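Local coordinates for protein mannitol dehydrogenase (Pseudomonas fluorescens, PDB 1LJ8) that probably catalyses the NAD-dependent interconversion of mannitol and fructose, as a long-chain dehydrogenase of the mannitol dehydrogenase family that binds NAD, at residues A[215-218]-A[219-223]. Residues are numbered along the deposited sequence; the frame is centred on the assembly and turned at random.
Sequences HDWI and KAHVS
Lys219 opens the last turn of helix 212-221 with a nearly straight backbone bond from its N to His215 O, 2.9 Å long, while its extended side chain runs alongside His215 and lays CD 4.0 Å from CE1 of that imidazole. The ring itself is tied to the next residue: His215 ND1 donates to the anti lone pair of Asp216 OD1 at 2.8 Å, close to the ring plane, which restrains its rotation. Ala220 N continues the helical pattern to Asp216 O. The turn is a worked example of i to i+4 spacing, which at the C-terminal end brings Trp217 and His221 into a stack. With CG of Trp217 anti to the backbone N (chi1 -175°), the indole swings toward the C-terminal end, and the His221 ring covers its five-membered ring in an offset stack, centroids 3.7 Å apart and planes at 17°. His221 CB meanwhile sits over the face of the six-membered ring, 3.9 Å from its centroid, a CH-pi contact. Replacing Trp217 by alanine would remove the indole, and the His221 side chain would probably lose its stacking surface and be freer to turn. The helix then ends as Val222 departs from helical backbone angles, yet Ile218 O still accepts from both His221 N and Val222 N, the latter at 3.0 Å. Beside this bond, the CG2 methyls of Ile218 and Val222 pack 4.0 Å apart. Ser223 pairs through its backbone with Val186 of strand 185-188, an outermost strand of the seven-stranded mixed sheet, while Leu204 of helix 195-210 and Leu173 of helix 165-178 pack against Ile218, and Arg177 makes a cation-pi contact with Trp217.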
loop_
_atom_site.group_PDB
_atom_site.type_symbol
_atom_site.label_atom_id
_atom_site.label_comp_id
_atom_site.label_asym_id
_atom_site.label_seq_id
_atom_site.Cartn_x
_atom_site.Cartn_y
_atom_site.Cartn_z
ATOM N N HIS A 215 -25.298 1.643 11.616
ATOM C CA HIS A 215 -24.378 0.515 11.816
ATOM C C HIS A 215 -25.037 -0.792 11.363
ATOM O O HIS A 215 -24.451 -1.606 10.605
ATOM C CB HIS A 215 -23.981 0.398 13.307
ATOM C CG HIS A 215 -23.397 -0.932 13.681
ATOM N ND1 HIS A 215 -24.170 -2.060 13.852
ATOM C CD2 HIS A 215 -22.111 -1.327 13.861
ATOM C CE1 HIS A 215 -23.386 -3.094 14.118
ATOM N NE2 HIS A 215 -22.132 -2.674 14.125
ATOM N N ASP A 216 -26.272 -0.999 11.809
ATOM C CA ASP A 216 -26.951 -2.240 11.464
ATOM C C ASP A 216 -27.251 -2.353 9.979
ATOM O O ASP A 216 -27.130 -3.442 9.380
ATOM C CB ASP A 216 -28.259 -2.361 12.266
ATOM C CG ASP A 216 -28.021 -2.622 13.751
ATOM O OD1 ASP A 216 -26.858 -2.645 14.224
ATOM O OD2 ASP A 216 -29.020 -2.811 14.470
ATOM N N TRP A 217 -27.630 -1.235 9.378
ATOM C CA TRP A 217 -27.946 -1.254 7.976
ATOM C C TRP A 217 -26.674 -1.546 7.166
ATOM O O TRP A 217 -26.719 -2.294 6.175
ATOM C CB TRP A 217 -28.516 0.083 7.517
ATOM C CG TRP A 217 -28.961 0.056 6.084
ATOM C CD1 TRP A 217 -30.188 -0.308 5.595
ATOM C CD2 TRP A 217 -28.183 0.450 4.958
ATOM N NE1 TRP A 217 -30.218 -0.154 4.230
ATOM C CE2 TRP A 217 -28.997 0.311 3.816
ATOM C CE3 TRP A 217 -26.869 0.921 4.806
ATOM C CZ2 TRP A 217 -28.537 0.626 2.519
ATOM C CZ3 TRP A 217 -26.420 1.236 3.514
ATOM C CH2 TRP A 217 -27.248 1.085 2.398
ATOM N N ILE A 218 -25.556 -0.954 7.573
ATOM C CA ILE A 218 -24.310 -1.171 6.833
ATOM C C ILE A 218 -23.877 -2.634 6.955
ATOM O O ILE A 218 -23.488 -3.277 5.966
ATOM C CB ILE A 218 -23.196 -0.218 7.351
ATOM C CG1 ILE A 218 -23.534 1.210 6.899
ATOM C CG2 ILE A 218 -21.762 -0.664 6.812
ATOM C CD1 ILE A 218 -22.564 2.245 7.436
ATOM N N LYS A 219 -23.963 -3.159 8.170
ATOM C CA LYS A 219 -23.583 -4.542 8.423
ATOM C C LYS A 219 -24.369 -5.484 7.522
ATOM O O LYS A 219 -23.820 -6.469 6.987
ATOM C CB LYS A 219 -23.790 -4.861 9.905
ATOM C CG LYS A 219 -23.239 -6.186 10.340
ATOM C CD LYS A 219 -23.438 -6.355 11.845
ATOM C CE LYS A 219 -22.871 -7.690 12.320
ATOM N NZ LYS A 219 -22.636 -7.642 13.795
ATOM N N ALA A 220 -25.634 -5.160 7.287
ATOM C CA ALA A 220 -26.473 -6.004 6.447
ATOM C C ALA A 220 -26.477 -5.725 4.938
ATOM O O ALA A 220 -26.877 -6.585 4.159
ATOM C CB ALA A 220 -27.937 -5.960 6.976
ATOM N N HIS A 221 -26.018 -4.553 4.499
ATOM C CA HIS A 221 -26.111 -4.229 3.072
ATOM C C HIS A 221 -24.797 -3.992 2.317
ATOM O O HIS A 221 -24.777 -3.998 1.083
ATOM C CB HIS A 221 -27.007 -2.977 2.884
ATOM C CG HIS A 221 -28.419 -3.181 3.366
ATOM N ND1 HIS A 221 -29.451 -3.563 2.534
ATOM C CD2 HIS A 221 -28.955 -3.098 4.610
ATOM C CE1 HIS A 221 -30.561 -3.703 3.244
ATOM N NE2 HIS A 221 -30.288 -3.428 4.505
ATOM N N VAL A 222 -23.717 -3.764 3.049
ATOM C CA VAL A 222 -22.423 -3.499 2.391
ATOM C C VAL A 222 -21.482 -4.728 2.515
ATOM O O VAL A 222 -21.451 -5.383 3.568
ATOM C CB VAL A 222 -21.746 -2.269 3.074
ATOM C CG1 VAL A 222 -20.406 -1.954 2.394
ATOM C CG2 VAL A 222 -22.667 -1.032 2.966
ATOM N N SER A 223 -20.773 -5.073 1.442
ATOM C CA SER A 223 -19.794 -6.178 1.478
ATOM C C SER A 223 -18.362 -5.553 1.474
ATOM O O SER A 223 -18.146 -4.423 1.003
ATOM C CB SER A 223 -19.964 -7.106 0.272
ATOM O OG SER A 223 -19.964 -6.353 -0.917
#